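PDB 3H2S: putative NADH-flavin reductase from Lactobacillus casei ATCC 334, which binds NADPH in a Rossmann-type fold and probably acts as an NAD(P)H-dependent oxidoreductase. Local coordinates for residues L48-E51 with P52-T56; G134-Y137 with Q138-Y142; T189-M192 with A193-I196. All coordinates share one frame; numbering follows the deposited sequence.

Contact 1. Residues L48-E51 with P52-T56; sequences LVKE and PLVLT
L48 and K50 meet V54, L55 and T56 round a local turn at the end of strand 46-49, which lies at one margin of the Rossmann-type sheet; the chain folds back through a short 3-10 segment before helix 57-60. The turn is defined by V54 N, which gives a hydrogen bond of 2.9 Å to E51 O. This bond reaches the oxygen from above the carbonyl plane, 53° out of it. L55 N repeats the pattern on P52 O at 3.2 Å.

L48 CD2 meets L55 CD2 at 3.5 Å, the two leucines sliding past each other in opposite directions. K50 keeps CG opposite its own N (chi1 -171°), which sends the chain over the turn, across V54. Its CG lies 3.7 Å from V54 CG1, the two side chains crossing at about a right angle, and its CD is 3.8 Å from L55 CD2. The chain then bends, and NZ reaches a salt bridge with D59. With an alanine at K50, D59 would probably lose its charged mate, and V54 CG1 and L55 CD2 would lose part of their cover.

D59 also accepts a hydrogen bond from T56 N, while T56, as N-cap of helix 57-60, caps a backbone N with its own side chain. P52 turns its ring to F85, L70 and the bound NADPH. The chemistry is thus divided: methylenes of K50 and methyls of L48, V54 and L55 pack together, the lysine charge is delivered to the helix start, and proline lines the cofactor pocket.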
# COMPACT_ATOMS: atom_id res chain seq x y z
N LEU A 48 15.19 -8.18 -16.89
CA LEU A 48 13.85 -7.76 -17.30
C LEU A 48 13.73 -6.23 -17.27
O LEU A 48 13.90 -5.61 -16.22
CB LEU A 48 12.79 -8.38 -16.38
CG LEU A 48 11.37 -7.85 -16.58
CD1 LEU A 48 10.82 -8.27 -17.96
CD2 LEU A 48 10.48 -8.36 -15.44
N VAL A 49 13.59 -5.63 -18.45
CA VAL A 49 13.55 -4.17 -18.56
C VAL A 49 12.11 -3.70 -18.47
O VAL A 49 11.36 -3.76 -19.46
CB VAL A 49 14.17 -3.66 -19.90
CG1 VAL A 49 14.14 -2.13 -19.95
CG2 VAL A 49 15.61 -4.14 -20.05
N LYS A 50 11.71 -3.30 -17.27
CA LYS A 50 10.33 -2.97 -16.99
C LYS A 50 10.26 -2.07 -15.77
O LYS A 50 11.06 -2.21 -14.84
CB LYS A 50 9.53 -4.25 -16.74
CG LYS A 50 8.03 -4.03 -16.65
CD LYS A 50 7.31 -5.34 -16.37
CE LYS A 50 6.82 -5.97 -17.63
NZ LYS A 50 5.54 -6.72 -17.41
N GLU A 51 9.36 -1.11 -15.81
CA GLU A 51 9.05 -0.30 -14.63
C GLU A 51 8.55 -1.18 -13.49
O GLU A 51 7.68 -2.03 -13.68
CB GLU A 51 7.99 0.75 -14.99
CG GLU A 51 8.45 1.75 -16.02
CD GLU A 51 7.33 2.70 -16.44
OE1 GLU A 51 6.16 2.45 -16.08
OE2 GLU A 51 7.63 3.70 -17.14
N PRO A 52 9.12 -1.01 -12.29
CA PRO A 52 8.71 -1.87 -11.18
C PRO A 52 7.21 -1.82 -10.92
O PRO A 52 6.62 -2.84 -10.62
CB PRO A 52 9.48 -1.30 -9.99
CG PRO A 52 10.71 -0.72 -10.60
CD PRO A 52 10.30 -0.19 -11.96
N LEU A 53 6.58 -0.66 -11.13
CA LEU A 53 5.16 -0.51 -10.79
C LEU A 53 4.28 -1.19 -11.84
O LEU A 53 3.05 -1.19 -11.74
CB LEU A 53 4.79 0.97 -10.66
CG LEU A 53 4.63 1.61 -9.28
CD1 LEU A 53 5.10 0.78 -8.13
CD2 LEU A 53 5.19 3.01 -9.24
N VAL A 54 4.90 -1.77 -12.85
CA VAL A 54 4.16 -2.39 -13.94
C VAL A 54 4.45 -3.89 -14.02
O VAL A 54 3.83 -4.61 -14.79
CB VAL A 54 4.46 -1.67 -15.27
CG1 VAL A 54 4.58 -2.63 -16.43
CG2 VAL A 54 3.41 -0.59 -15.50
N LEU A 55 5.29 -4.38 -13.10
CA LEU A 55 5.48 -5.81 -12.92
C LEU A 55 4.16 -6.54 -12.66
O LEU A 55 3.27 -6.01 -11.99
CB LEU A 55 6.45 -6.10 -11.79
CG LEU A 55 7.92 -5.73 -12.01
CD1 LEU A 55 8.68 -5.83 -10.68
CD2 LEU A 55 8.55 -6.64 -13.07
N THR A 56 4.01 -7.71 -13.27
CA THR A 56 2.77 -8.49 -13.15
C THR A 56 3.01 -9.77 -12.36
O THR A 56 4.16 -10.16 -12.15
CB THR A 56 2.23 -8.90 -14.54
OG1 THR A 56 3.19 -9.75 -15.17
CG2 THR A 56 2.00 -7.66 -15.40

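Contact 2. Residues G134-Y137 with Q138-Y142; sequences GALY and QYYEY. With NDP (NADPH dihydro-nicotinamide-adenine-dinucleotide phosphate), chain C.
L136 and Y140, one turn apart on helix 132-145, carry the apolar side of this contact, and Y137 adds a second aromatic ring. L136 CD1 comes to 3.5 Å from Y140 CZ, and L136 CG to 3.6 Å from Y140 CE2. The leucine reaches them because its CG is trans to the backbone N (chi1 177°), which swings the branch along the helix surface. L136 O lies over one face of the Y140 ring while accepting the backbone bond from Y140 N.

Against Y137 the ring of Y140 is turned almost perpendicular. The planes meet at 81° with centroids 5.8 Å apart, an offset edge-to-face pair in which Y140 presents its edge to the face of Y137. The nearest atoms, CD2 of Y137 and CD2 of Y140, are 3.9 Å apart.

Q138 points elsewhere, into the cofactor pocket, where its amide addresses the two ribose hydroxyls next to the nicotinamide. OE1 accepts from NADPH O2D at 2.7 Å, and NE2 gives a bent bond of 3.1 Å to O3D. The same NE2 donates to E141 OE1 at 3.0 Å along a nearly straight path (N-H...O 167°). E141 receives it on the syn side of its carboxylate and close to the amide plane of Q138, which probably helps to set which way round the amide sits. NE2 has a further, weak bond to I103 O.

The helix lies against helix 80-91, with Y137 touching Y80 and L83, Q138 touching H82 and E141 touching A86. Y137 and Y140 also pack on M147 of the second subunit, which places the tyrosine pair at the dimer interface.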
# COMPACT_ATOMS: atom_id res chain seq x y z
N GLY A 134 12.06 10.73 1.82
CA GLY A 134 12.33 9.30 1.72
C GLY A 134 12.29 8.55 3.04
O GLY A 134 11.74 7.45 3.10
N ALA A 135 12.86 9.14 4.10
CA ALA A 135 12.84 8.52 5.43
C ALA A 135 11.40 8.30 5.93
O ALA A 135 11.06 7.23 6.45
CB ALA A 135 13.64 9.38 6.43
N LEU A 136 10.55 9.31 5.77
CA LEU A 136 9.14 9.19 6.16
C LEU A 136 8.47 8.02 5.42
O LEU A 136 7.84 7.16 6.03
CB LEU A 136 8.41 10.50 5.86
CG LEU A 136 6.90 10.49 6.14
CD1 LEU A 136 6.63 10.27 7.64
CD2 LEU A 136 6.28 11.80 5.63
N TYR A 137 8.61 7.99 4.11
CA TYR A 137 7.91 6.96 3.34
C TYR A 137 8.46 5.55 3.54
O TYR A 137 7.71 4.58 3.45
CB TYR A 137 7.82 7.35 1.87
CG TYR A 137 6.66 8.26 1.60
CD1 TYR A 137 6.86 9.62 1.32
CD2 TYR A 137 5.37 7.76 1.56
CE1 TYR A 137 5.79 10.45 1.02
CE2 TYR A 137 4.30 8.58 1.24
CZ TYR A 137 4.51 9.91 0.97
OH TYR A 137 3.43 10.69 0.62
N GLN A 138 9.74 5.44 3.90
CA GLN A 138 10.28 4.14 4.29
C GLN A 138 9.82 3.70 5.67
O GLN A 138 9.70 2.50 5.94
CB GLN A 138 11.81 4.13 4.23
CG GLN A 138 12.32 4.07 2.83
CD GLN A 138 13.54 3.18 2.70
OE1 GLN A 138 14.65 3.60 3.01
NE2 GLN A 138 13.34 1.97 2.18
N TYR A 139 9.60 4.66 6.56
CA TYR A 139 8.95 4.36 7.82
C TYR A 139 7.54 3.82 7.55
O TYR A 139 7.15 2.79 8.08
CB TYR A 139 8.89 5.63 8.68
CG TYR A 139 8.03 5.47 9.92
CD1 TYR A 139 8.38 4.57 10.91
CD2 TYR A 139 6.82 6.15 10.04
CE1 TYR A 139 7.57 4.39 12.03
CE2 TYR A 139 6.04 6.01 11.18
CZ TYR A 139 6.43 5.15 12.18
OH TYR A 139 5.63 4.98 13.29
N TYR A 140 6.78 4.50 6.69
CA TYR A 140 5.47 4.00 6.25
C TYR A 140 5.55 2.63 5.56
O TYR A 140 4.68 1.78 5.75
CB TYR A 140 4.79 5.01 5.34
CG TYR A 140 4.37 6.32 6.02
CD1 TYR A 140 4.03 6.36 7.37
CD2 TYR A 140 4.24 7.49 5.28
CE1 TYR A 140 3.58 7.55 7.97
CE2 TYR A 140 3.82 8.68 5.86
CZ TYR A 140 3.48 8.70 7.20
OH TYR A 140 3.05 9.87 7.78
N GLU A 141 6.57 2.44 4.72
CA GLU A 141 6.78 1.14 4.05
C GLU A 141 6.94 0.03 5.08
O GLU A 141 6.30 -1.02 4.98
CB GLU A 141 8.03 1.21 3.15
CG GLU A 141 8.44 -0.12 2.54
CD GLU A 141 9.75 -0.05 1.79
OE1 GLU A 141 10.49 0.96 1.91
OE2 GLU A 141 10.09 -1.06 1.13
N TYR A 142 7.70 0.31 6.13
CA TYR A 142 7.86 -0.62 7.25
C TYR A 142 6.53 -0.90 7.97
O TYR A 142 6.22 -2.03 8.31
CB TYR A 142 8.87 -0.03 8.23
CG TYR A 142 8.85 -0.68 9.59
CD1 TYR A 142 8.61 0.08 10.73
CD2 TYR A 142 9.17 -2.01 9.74
CE1 TYR A 142 8.65 -0.48 11.98
CE2 TYR A 142 9.25 -2.59 11.01
CZ TYR A 142 9.00 -1.81 12.12
OH TYR A 142 9.04 -2.36 13.39
PA NDP C . 20.65 3.31 -5.35
O1A NDP C . 20.43 4.85 -5.30
O2A NDP C . 22.02 2.80 -5.65
O5B NDP C . 19.57 3.04 -6.63
C5B NDP C . 18.64 2.00 -6.24
C4B NDP C . 17.91 1.43 -7.52
O4B NDP C . 16.72 2.17 -7.71
C3B NDP C . 18.73 1.63 -8.84
O3B NDP C . 18.83 0.37 -9.43
C2B NDP C . 17.80 2.60 -9.67
O2B NDP C . 17.83 2.46 -11.05
C1B NDP C . 16.42 2.17 -9.07
N9A NDP C . 15.41 3.22 -9.29
C8A NDP C . 15.45 4.50 -8.68
N7A NDP C . 14.41 5.27 -9.01
C5A NDP C . 13.63 4.44 -9.84
C6A NDP C . 12.39 4.70 -10.47
N6A NDP C . 11.83 5.94 -10.32
N1A NDP C . 11.96 3.83 -11.44
C2A NDP C . 12.58 2.62 -11.51
N3A NDP C . 13.67 2.17 -10.81
C4A NDP C . 14.22 3.16 -10.02
O3 NDP C . 20.28 2.98 -3.85
PN NDP C . 20.93 2.25 -2.55
O1N NDP C . 21.48 0.88 -3.00
O2N NDP C . 21.99 3.20 -2.10
O5D NDP C . 19.79 1.94 -1.42
C5D NDP C . 19.07 0.70 -1.38
C4D NDP C . 18.13 0.76 -0.17
O4D NDP C . 18.94 1.15 0.93
C3D NDP C . 16.93 1.75 -0.23
O3D NDP C . 15.84 1.22 0.45
C2D NDP C . 17.55 3.01 0.48
O2D NDP C . 16.56 3.79 1.10
C1D NDP C . 18.37 2.25 1.59
N1N NDP C . 19.30 3.15 2.26
C2N NDP C . 19.03 3.43 3.66
C3N NDP C . 19.88 4.54 4.27
C7N NDP C . 19.91 4.41 5.78
O7N NDP C . 18.89 4.11 6.38
N7N NDP C . 21.06 4.79 6.46
C4N NDP C . 21.23 4.86 3.66
C5N NDP C . 21.27 4.78 2.15
C6N NDP C . 20.31 3.83 1.46
P2B NDP C . 19.05 3.11 -11.91
O1X NDP C . 20.36 2.29 -11.64
O2X NDP C . 18.73 2.80 -13.42
O3X NDP C . 19.24 4.56 -11.62

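Contact 3. Residues T189-M192 with A193-I196; sequences TGNM and ALAI
M192 O accepts a hydrogen bond from I196 N at 2.9 Å, an almost linear bond (N-H...O 165°) pointing nearly along the C=O axis. It belongs to the regular i to i+4 ladder at the start of helix 189-201; the next rung back, from A195 N to N191 O, is also 2.9 Å. The I196 side chain covers the same carbonyl, with CG1 3.3 Å from M192 O.

M192 is a selenomethionine in the crystal. Its CG lies anti to N (chi1 174°) and the chain bends twice beyond it; the selenium is led along the helix in the direction of I196, beside its CD1 and CG1. CG of M192 is 3.8 Å from I196 CD1, and SE stands 4.0 Å from that same methyl, the two side chains meeting at a slant.

N191 and L194 lie side by side and point the same way, with N191 OD1 3.5 Å from L194 CD1. The buried amide is satisfied elsewhere: OD1 accepts from T168 N and ND2 donates to D214 OD1, which ties this helix turn to strand 209-214 and to a loop.

M192 packs on strand 153-158 through I156 and P158 and on V212 of strand 209-214, where A195 joins it. T189, A193 and I196 meet A15, E19 and I16, so the helix packs on the sheet and against helix 11-22.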
# COMPACT_ATOMS: atom_id res chain seq x y z
N THR A 189 27.59 -2.32 1.49
CA THR A 189 26.74 -2.99 0.51
C THR A 189 27.04 -4.49 0.44
O THR A 189 26.13 -5.30 0.28
CB THR A 189 26.88 -2.34 -0.89
OG1 THR A 189 28.26 -2.26 -1.24
CG2 THR A 189 26.30 -0.94 -0.89
N GLY A 190 28.31 -4.87 0.58
CA GLY A 190 28.69 -6.28 0.56
C GLY A 190 28.10 -7.06 1.72
O GLY A 190 27.55 -8.15 1.54
N ASN A 191 28.15 -6.47 2.91
CA ASN A 191 27.64 -7.14 4.12
C ASN A 191 26.11 -7.19 4.21
O ASN A 191 25.54 -8.23 4.57
CB ASN A 191 28.23 -6.48 5.38
CG ASN A 191 29.58 -7.05 5.73
OD1 ASN A 191 29.86 -8.21 5.42
ND2 ASN A 191 30.47 -6.20 6.24
N MSE A 192 25.47 -6.14 3.70
CA MSE A 192 24.03 -6.18 3.49
C MSE A 192 23.66 -7.33 2.55
O MSE A 192 22.69 -8.05 2.79
CB MSE A 192 23.51 -4.84 2.94
CG MSE A 192 22.04 -4.86 2.57
SE MSE A 192 20.85 -5.19 4.11
CE MSE A 192 21.02 -3.44 4.97
N ALA A 193 24.44 -7.50 1.48
CA ALA A 193 24.20 -8.61 0.56
C ALA A 193 24.31 -9.97 1.27
O ALA A 193 23.49 -10.85 1.03
CB ALA A 193 25.16 -8.55 -0.64
N LEU A 194 25.33 -10.14 2.10
CA LEU A 194 25.47 -11.35 2.92
C LEU A 194 24.20 -11.60 3.72
O LEU A 194 23.70 -12.72 3.77
CB LEU A 194 26.66 -11.26 3.89
CG LEU A 194 28.10 -11.32 3.36
CD1 LEU A 194 29.07 -11.46 4.54
CD2 LEU A 194 28.28 -12.45 2.36
N ALA A 195 23.76 -10.57 4.43
CA ALA A 195 22.59 -10.67 5.31
C ALA A 195 21.32 -11.04 4.54
O ALA A 195 20.50 -11.81 5.00
CB ALA A 195 22.40 -9.35 6.10
N ILE A 196 21.12 -10.40 3.39
CA ILE A 196 19.98 -10.70 2.55
C ILE A 196 19.97 -12.14 2.04
O ILE A 196 18.98 -12.84 2.19
CB ILE A 196 19.90 -9.69 1.39
CG1 ILE A 196 19.53 -8.30 1.95
CG2 ILE A 196 18.87 -10.17 0.35
CD1 ILE A 196 19.56 -7.17 0.93

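How the contacts relate
Contact 3 is the most buried of the three: its helix is pressed against strands 153-158 and 209-214, and its buried polar groups are met by backbone and side chains of the same chain. Contacts 1 and 2 are partly buried. Contact 1 sits at the margin of the sheet and spends its charge on a salt bridge, whereas contact 2 combines an aromatic pair at the subunit interface with an amide on the cofactor. Both pack on helix 80-91 and both touch NADPH, yet their centres are about 22 Å apart. Contacts 2 and 3 lie on opposite sides of the chain's centre, and no two contacts touch.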